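Local coordinates for ditrans,polycis-undecaprenyl-diphosphate synthase ((2E,6E)-farnesyl-diphosphate specific) (Acinetobacter baumannii, PDB 6ACS), which catalyses poly-cis prenyl transfer, condensing isopentenyl diphosphate units with (2E,6E)-farnesyl diphosphate to build undecaprenyl diphosphate, probably with magnesium, at the interface of chains A and B. Residues are numbered along the deposited sequence; one frame, centred on the assembly and turned at random. Chains: chain A/B, Ditrans,polycis-undecaprenyl-diphosphate synthase ((2E,6E)-farnesyl-diphosphate specific).

Contact 1: the interface of chains A and B. Residues chain A 203-206, 231, 235; chain B 190-193, 208.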
ATOM      1  N   TYR A 203       5.352   1.315   6.434  1.00 20.09           N
ATOM      2  CA  TYR A 203       6.711   1.819   6.604  1.00 23.18           C
ATOM      3  C   TYR A 203       7.779   0.805   6.215  1.00 23.18           C
ATOM      4  O   TYR A 203       8.952   1.007   6.554  1.00 22.93           O
ATOM      5  CB  TYR A 203       6.936   2.264   8.052  1.00 24.62           C
ATOM      6  CG  TYR A 203       6.130   3.486   8.443  1.00 25.96           C
ATOM      7  CD1 TYR A 203       6.538   4.754   8.049  1.00 29.51           C
ATOM      8  CD2 TYR A 203       4.955   3.369   9.179  1.00 30.97           C
ATOM      9  CE1 TYR A 203       5.818   5.877   8.389  1.00 33.17           C
ATOM     10  CE2 TYR A 203       4.218   4.507   9.522  1.00 31.54           C
ATOM     11  CZ  TYR A 203       4.673   5.748   9.130  1.00 34.57           C
ATOM     12  OH  TYR A 203       3.971   6.888   9.456  1.00 42.68           O
ATOM     13  N   ALA A 204       7.417  -0.271   5.522  1.00 22.38           N
ATOM     14  CA  ALA A 204       8.404  -1.270   5.111  1.00 20.99           C
ATOM     15  C   ALA A 204       9.362  -0.719   4.060  1.00 21.57           C
ATOM     16  O   ALA A 204       8.955  -0.016   3.124  1.00 18.90           O
ATOM     17  CB  ALA A 204       7.714  -2.514   4.523  1.00 20.47           C
ATOM     18  N   GLU A 205      10.635  -1.077   4.198  1.00 20.23           N
ATOM     19  CA  GLU A 205      11.563  -0.951   3.074  1.00 20.12           C
ATOM     20  C   GLU A 205      11.178  -1.930   1.977  1.00 23.22           C
ATOM     21  O   GLU A 205      10.842  -3.084   2.248  1.00 21.61           O
ATOM     22  CB  GLU A 205      12.997  -1.223   3.513  1.00 20.52           C
ATOM     23  CG  GLU A 205      13.581  -0.139   4.381  1.00 25.72           C
ATOM     24  CD  GLU A 205      13.907   1.135   3.608  1.00 27.09           C
ATOM     25  OE1 GLU A 205      13.955   1.097   2.357  1.00 27.21           O
ATOM     26  OE2 GLU A 205      14.083   2.180   4.268  1.00 28.97           O
ATOM     27  N   LEU A 206      11.218  -1.465   0.733  1.00 21.80           N
ATOM     28  CA  LEU A 206      10.748  -2.240  -0.408  1.00 22.41           C
ATOM     29  C   LEU A 206      11.944  -2.627  -1.265  1.00 26.67           C
ATOM     30  O   LEU A 206      12.695  -1.756  -1.713  1.00 27.35           O
ATOM     31  CB  LEU A 206       9.731  -1.422  -1.214  1.00 20.23           C
ATOM     32  CG  LEU A 206       8.546  -0.870  -0.391  1.00 20.73           C
ATOM     33  CD1 LEU A 206       7.617  -0.043  -1.258  1.00 27.85           C
ATOM     34  CD2 LEU A 206       7.734  -1.984   0.289  1.00 20.87           C
ATOM     35  N   ARG A 231      19.985   0.714   4.372  1.00 31.69           N
ATOM     36  CA  ARG A 231      18.937   1.723   4.345  1.00 32.46           C
ATOM     37  C   ARG A 231      18.531   2.146   5.754  1.00 36.58           C
ATOM     38  O   ARG A 231      18.202   3.312   5.965  1.00 35.80           O
ATOM     39  CB  ARG A 231      17.733   1.209   3.554  1.00 38.66           C
ATOM     40  CG  ARG A 231      18.006   1.085   2.050  1.00 42.06           C
ATOM     41  CD  ARG A 231      16.819   0.462   1.346  1.00 46.45           C
ATOM     42  NE  ARG A 231      17.026   0.184  -0.072  1.00 44.85           N
ATOM     43  CZ  ARG A 231      16.142  -0.483  -0.806  1.00 46.12           C
ATOM     44  NH1 ARG A 231      15.030  -0.924  -0.228  1.00 43.48           N
ATOM     45  NH2 ARG A 231      16.357  -0.718  -2.097  1.00 48.04           N
ATOM     46  N   PHE A 235      18.658   6.031   6.456  1.00 44.08           N
ATOM     47  CA  PHE A 235      17.400   6.731   6.639  1.00 44.30           C
ATOM     48  C   PHE A 235      16.759   6.492   7.997  1.00 54.48           C
ATOM     49  O   PHE A 235      15.656   7.002   8.235  1.00 59.13           O
ATOM     50  CB  PHE A 235      16.411   6.333   5.533  1.00 41.21           C
ATOM     51  CG  PHE A 235      16.943   6.553   4.143  1.00 39.96           C
ATOM     52  CD1 PHE A 235      17.086   7.832   3.634  1.00 43.21           C
ATOM     53  CD2 PHE A 235      17.296   5.477   3.343  1.00 38.86           C
ATOM     54  CE1 PHE A 235      17.578   8.036   2.360  1.00 42.20           C
ATOM     55  CE2 PHE A 235      17.789   5.673   2.070  1.00 40.22           C
ATOM     56  CZ  PHE A 235      17.930   6.957   1.580  1.00 42.30           C
TER
ATOM     57  N   ASP B 190      14.920   7.036  -0.213  1.00 24.22           N
ATOM     58  CA  ASP B 190      14.420   5.909   0.563  1.00 24.52           C
ATOM     59  C   ASP B 190      13.397   5.102  -0.238  1.00 24.02           C
ATOM     60  O   ASP B 190      12.706   5.619  -1.117  1.00 24.93           O
ATOM     61  CB  ASP B 190      13.812   6.384   1.883  1.00 25.78           C
ATOM     62  CG  ASP B 190      13.749   5.278   2.934  1.00 29.02           C
ATOM     63  OD1 ASP B 190      14.332   4.187   2.717  1.00 26.54           O
ATOM     64  OD2 ASP B 190      13.111   5.510   3.976  1.00 29.98           O
ATOM     65  N   PHE B 191      13.320   3.811   0.069  1.00 25.24           N
ATOM     66  CA  PHE B 191      12.431   2.919  -0.666  1.00 25.26           C
ATOM     67  C   PHE B 191      11.241   2.542   0.193  1.00 23.52           C
ATOM     68  O   PHE B 191      11.028   1.361   0.486  1.00 22.70           O
ATOM     69  CB  PHE B 191      13.169   1.672  -1.129  1.00 27.41           C
ATOM     70  CG  PHE B 191      14.162   1.933  -2.236  1.00 32.04           C
ATOM     71  CD1 PHE B 191      15.388   2.501  -1.962  1.00 40.34           C
ATOM     72  CD2 PHE B 191      13.866   1.597  -3.541  1.00 33.11           C
ATOM     73  CE1 PHE B 191      16.308   2.731  -2.977  1.00 42.05           C
ATOM     74  CE2 PHE B 191      14.774   1.834  -4.558  1.00 36.69           C
ATOM     75  CZ  PHE B 191      15.993   2.401  -4.273  1.00 38.40           C
ATOM     76  N   ARG B 192      10.492   3.543   0.648  1.00 24.45           N
ATOM     77  CA  ARG B 192       9.311   3.323   1.470  1.00 23.97           C
ATOM     78  C   ARG B 192       8.164   4.158   0.930  1.00 23.71           C
ATOM     79  O   ARG B 192       8.385   5.225   0.355  1.00 24.84           O
ATOM     80  CB  ARG B 192       9.536   3.730   2.924  1.00 25.17           C
ATOM     81  CG  ARG B 192      10.640   2.970   3.682  1.00 23.81           C
ATOM     82  CD  ARG B 192      10.718   3.522   5.100  1.00 28.10           C
ATOM     83  NE  ARG B 192      11.407   2.614   6.019  1.00 33.86           N
ATOM     84  CZ  ARG B 192      12.537   2.899   6.667  1.00 37.27           C
ATOM     85  NH1 ARG B 192      13.133   4.071   6.495  1.00 31.36           N
ATOM     86  NH2 ARG B 192      13.073   1.999   7.496  1.00 33.12           N
ATOM     87  N   ILE B 193       6.936   3.679   1.134  1.00 23.70           N
ATOM     88  CA  ILE B 193       5.811   4.567   0.864  0.59 26.07           C
ATOM     89  C   ILE B 193       5.467   5.432   2.060  1.00 25.62           C
ATOM     90  O   ILE B 193       4.721   6.412   1.899  1.00 25.82           O
ATOM     91  CB  ILE B 193       4.564   3.809   0.371  0.59 29.98           C
ATOM     92  CG1 ILE B 193       4.227   2.617   1.267  0.59 31.16           C
ATOM     93  CG2 ILE B 193       4.764   3.402  -1.070  0.59 32.33           C
ATOM     94  CD1 ILE B 193       3.113   1.750   0.690  0.59 35.44           C
ATOM     95  N   PHE B 208      11.203   4.999  -7.503  1.00 23.83           N
ATOM     96  CA  PHE B 208      12.079   5.580  -6.493  1.00 23.58           C
ATOM     97  C   PHE B 208      13.271   6.249  -7.166  1.00 27.68           C
ATOM     98  O   PHE B 208      13.839   5.700  -8.115  1.00 26.17           O
ATOM     99  CB  PHE B 208      12.550   4.494  -5.529  1.00 25.13           C
ATOM    100  CG  PHE B 208      11.420   3.848  -4.764  1.00 24.39           C
ATOM    101  CD1 PHE B 208      10.860   4.487  -3.684  1.00 25.63           C
ATOM    102  CD2 PHE B 208      10.889   2.632  -5.175  1.00 31.58           C
ATOM    103  CE1 PHE B 208       9.793   3.907  -2.974  1.00 30.48           C
ATOM    104  CE2 PHE B 208       9.825   2.050  -4.475  1.00 30.37           C
ATOM    105  CZ  PHE B 208       9.287   2.685  -3.384  1.00 29.31           C
TER
HETATM  106  O   HOH W   1       6.695   1.381   2.692  1.00 26.84           O
HETATM  107  O   HOH W   2      11.524  -0.411   7.631  1.00 32.64           O
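A:Leu206 and A:Arg231 meet B:Phe191 in a mixed polar and aromatic patch of the two-fold homodimer interface of this cis-prenyltransferase. The patch fastens strand 205-208 and helix 218-235 of chain A to loop 190-193 of chain B. A:Leu206 N donates to B:Phe191 O (2.8 Å), pinning the loop backbone to the strand. The A:Arg231 guanidinium lies flat on the B:Phe191 ring, their planes 7° apart. A:Arg231 NH2 sits over the ring centre, 3.4 Å from the B:Phe191 centroid, in a cation-pi stack. A:Arg231 NH1 also donates to its own chain's A:Leu206 O (2.9 Å), which helps fix the rotation of the stacked group. B:Asp190 CB passes over the A:Phe235 face, 3.8 Å from the centroid. B:Asp190 CG stands anti to its backbone N (chi1 -159°), which lays its carboxylate along the A:Phe235 ring face. B:Asp190 OD2 takes B:Arg192 NH1 on its syn lone pair (2.9 Å), steadying the arginine. A:Glu205 OE2 lies over the face of the B:Arg192 guanidinium. B:Arg192 NH1 to A:Glu205 OE2 (3.1 Å) is a salt bridge, not a hydrogen bond. The approach of A:Glu205 OE2 to B:Asp190 OD1 is doubtful as modelled. A:Glu205 is a predicted magnesium ligand and B:Arg192 a predicted substrate residue, so the interface may help shape the active sites. Water 1 links A:Ala204 O to B:Ile193 N. B:Arg192 NE reaches A:Tyr203 O at 3.0 Å, tilted 34° from the carbonyl plane.

Contact 2: the interface of chains A and B. Residues chain A 147-148, 151-152, 155; chain B 151, 154, 161-162, 164.
A:Ala151 and B:Ile164 form the tight point of this patch, a helix-packing part of the homodimer interface in the UPP synthase (cis-prenyltransferase) family. A:Ala151 CB meets B:Ile164 CD1 at 3.4 Å, closer than usual for two methyl groups. The same A:Ala151 methyl, CB, touches B:Ala161 CB at 3.8 Å. It also meets the CG2 branch of B:Val154. One small side chain therefore takes contacts from several residues of the partner.

B:Ile164 uses its branches differently. Its CG1 stands anti to its carbonyl carbon (chi1 -66°); with chi2 extended (163°), this carries the CD1 tip to A:Ala151. B:Ile164 CG2 instead rests 3.8 Å from A:Lys148 N. A:Lys148 answers with the aliphatic part of its chain. Its CB packs on B:Ile164 CB. A:Lys148 CG lies 3.4 Å from B:Ala161 O, the backbone carbonyl oxygen. A:Lys148 NZ does not contact B:Asp162, so any attraction between the two would be long-range.

One turn further along helix 139-155, A:Gln152 lays its CG against B:Ala161 CB at 3.7 Å. Beyond CG the chain is extended and carries the amide to B:Asp162. A:Gln152 NE2 donates to B:Asp162 OD1 at 3.3 Å, nearly along the C-O direction of the acceptor. B:Asp162 OD1 lies in the amide plane of A:Gln152, while the carboxylate plane stands almost at right angles to it. B:Asp162 is poorly ordered, so the bond is uncertain.

The short 3-10 helix 161-163 sets B:Ala161 and B:Asp162 side by side, and B:Ile164 follows directly after it. At the flank, B:Val154 belongs to the partner's own helix 139-155 and points CG1 towards A:Ala151 O. B:Ala151, one turn earlier on that helix, approaches its counterpart in chain A more loosely.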
ATOM      1  N   ALA A 147     -12.507  -2.986   9.534  1.00 21.09           N
ATOM      2  CA  ALA A 147     -13.565  -2.000   9.741  1.00 21.30           C
ATOM      3  C   ALA A 147     -14.884  -2.672  10.124  1.00 24.77           C
ATOM      4  O   ALA A 147     -15.637  -2.160  10.960  1.00 23.68           O
ATOM      5  CB  ALA A 147     -13.747  -1.148   8.477  1.00 20.02           C
ATOM      6  N   LYS A 148     -15.183  -3.820   9.515  1.00 22.46           N
ATOM      7  CA  LYS A 148     -16.401  -4.542   9.876  1.00 24.54           C
ATOM      8  C   LYS A 148     -16.356  -4.993  11.335  1.00 24.94           C
ATOM      9  O   LYS A 148     -17.336  -4.841  12.072  1.00 24.96           O
ATOM     10  CB  LYS A 148     -16.596  -5.739   8.940  1.00 24.58           C
ATOM     11  CG  LYS A 148     -17.787  -6.615   9.315  1.00 25.39           C
ATOM     12  CD  LYS A 148     -17.889  -7.857   8.433  1.00 29.93           C
ATOM     13  CE  LYS A 148     -16.941  -8.954   8.937  1.00 38.80           C
ATOM     14  NZ  LYS A 148     -17.316 -10.335   8.474  1.00 46.74           N
ATOM     15  N   ALA A 151     -16.900  -2.074  13.614  1.00 21.12           N
ATOM     16  CA  ALA A 151     -18.299  -1.669  13.649  1.00 21.48           C
ATOM     17  C   ALA A 151     -19.153  -2.662  14.421  1.00 25.04           C
ATOM     18  O   ALA A 151     -20.104  -2.262  15.100  1.00 27.36           O
ATOM     19  CB  ALA A 151     -18.847  -1.487  12.239  1.00 24.34           C
ATOM     20  N   GLN A 152     -18.842  -3.954  14.323  1.00 25.85           N
ATOM     21  CA  GLN A 152     -19.575  -4.946  15.110  1.00 27.71           C
ATOM     22  C   GLN A 152     -19.384  -4.706  16.603  1.00 29.92           C
ATOM     23  O   GLN A 152     -20.342  -4.804  17.386  1.00 29.39           O
ATOM     24  CB  GLN A 152     -19.122  -6.356  14.727  1.00 30.83           C
ATOM     25  CG  GLN A 152     -19.601  -6.763  13.313  1.00 34.56           C
ATOM     26  CD  GLN A 152     -18.964  -8.054  12.813  1.00 38.93           C
ATOM     27  OE1 GLN A 152     -17.827  -8.365  13.148  1.00 40.52           O
ATOM     28  NE2 GLN A 152     -19.700  -8.803  11.995  1.00 40.70           N
ATOM     29  N   SER A 155     -21.559  -1.887  17.566  1.00 28.07           N
ATOM     30  CA  SER A 155     -22.950  -2.321  17.681  1.00 30.60           C
ATOM     31  C   SER A 155     -23.222  -2.979  19.025  1.00 30.00           C
ATOM     32  O   SER A 155     -24.327  -2.849  19.576  1.00 33.81           O
ATOM     33  CB  SER A 155     -23.273  -3.288  16.541  1.00 40.24           C
ATOM     34  OG  SER A 155     -24.661  -3.514  16.430  1.00 53.05           O
TER
ATOM     35  N   ALA B 151     -18.533   3.271  11.110  1.00 22.52           N
ATOM     36  CA  ALA B 151     -19.023   2.867  12.429  1.00 24.69           C
ATOM     37  C   ALA B 151     -19.996   3.886  13.013  1.00 25.75           C
ATOM     38  O   ALA B 151     -20.932   3.511  13.725  1.00 28.46           O
ATOM     39  CB  ALA B 151     -17.849   2.670  13.373  1.00 25.25           C
ATOM     40  N   VAL B 154     -23.183   3.002  11.537  1.00 27.34           N
ATOM     41  CA  VAL B 154     -23.714   1.816  12.217  1.00 25.56           C
ATOM     42  C   VAL B 154     -24.321   2.197  13.570  1.00 29.62           C
ATOM     43  O   VAL B 154     -25.400   1.710  13.953  1.00 31.65           O
ATOM     44  CB  VAL B 154     -22.608   0.760  12.369  1.00 24.98           C
ATOM     45  CG1 VAL B 154     -23.032  -0.403  13.315  1.00 27.72           C
ATOM     46  CG2 VAL B 154     -22.167   0.226  10.978  1.00 24.08           C
ATOM     47  N   ALA B 161     -23.595  -3.625  10.419  1.00 29.14           N
ATOM     48  CA  ALA B 161     -22.158  -3.867  10.339  1.00 31.06           C
ATOM     49  C   ALA B 161     -21.841  -5.055   9.438  1.00 28.43           C
ATOM     50  O   ALA B 161     -20.764  -5.111   8.831  1.00 25.90           O
ATOM     51  CB  ALA B 161     -21.591  -4.080  11.740  1.00 30.43           C
ATOM     52  N   ASP B 162     -22.778  -5.999   9.306  1.00 29.44           N
ATOM     53  CA  ASP B 162     -22.549  -7.156   8.447  1.00 37.30           C
ATOM     54  C   ASP B 162     -22.437  -6.784   6.971  1.00 35.94           C
ATOM     55  O   ASP B 162     -21.915  -7.580   6.186  1.00 38.28           O
ATOM     56  CB  ASP B 162     -23.677  -8.168   8.636  1.00 48.57           C
ATOM     57  CG  ASP B 162     -23.745  -8.695  10.053  1.00 63.33           C
ATOM     58  OD1 ASP B 162     -22.748  -8.532  10.796  1.00 65.67           O
ATOM     59  OD2 ASP B 162     -24.791  -9.276  10.425  1.00 71.22           O
ATOM     60  N   ILE B 164     -20.567  -4.437   5.820  1.00 23.85           N
ATOM     61  CA  ILE B 164     -19.313  -3.746   5.536  1.00 22.48           C
ATOM     62  C   ILE B 164     -18.387  -4.684   4.763  1.00 26.36           C
ATOM     63  O   ILE B 164     -18.052  -5.782   5.221  1.00 27.73           O
ATOM     64  CB  ILE B 164     -18.664  -3.245   6.826  1.00 23.60           C
ATOM     65  CG1 ILE B 164     -19.555  -2.164   7.452  1.00 23.15           C
ATOM     66  CG2 ILE B 164     -17.249  -2.707   6.547  1.00 23.53           C
ATOM     67  CD1 ILE B 164     -19.206  -1.909   8.913  1.00 27.20           C
TER

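Contact 1 and contact 2 share no residues, and their C-alpha centres lie about 33 Å apart. Both belong to one two-fold interface, so each has a twin with the chains exchanged. Contact 1 draws on strand 205-208 of both chains, with helix 218-235 of chain A and the loop of B:Asp190 to B:Ile193. Contact 2 uses helix 139-155 from both chains. Contact 1 is mostly polar and aromatic; its centre is about 19 Å from the predicted active-site residue A:Asp18. Contact 2 is mostly apolar; its centre is about 34 Å from A:Asp18, and it probably serves mainly dimer assembly. Widely spaced attachments should limit rocking between subunits.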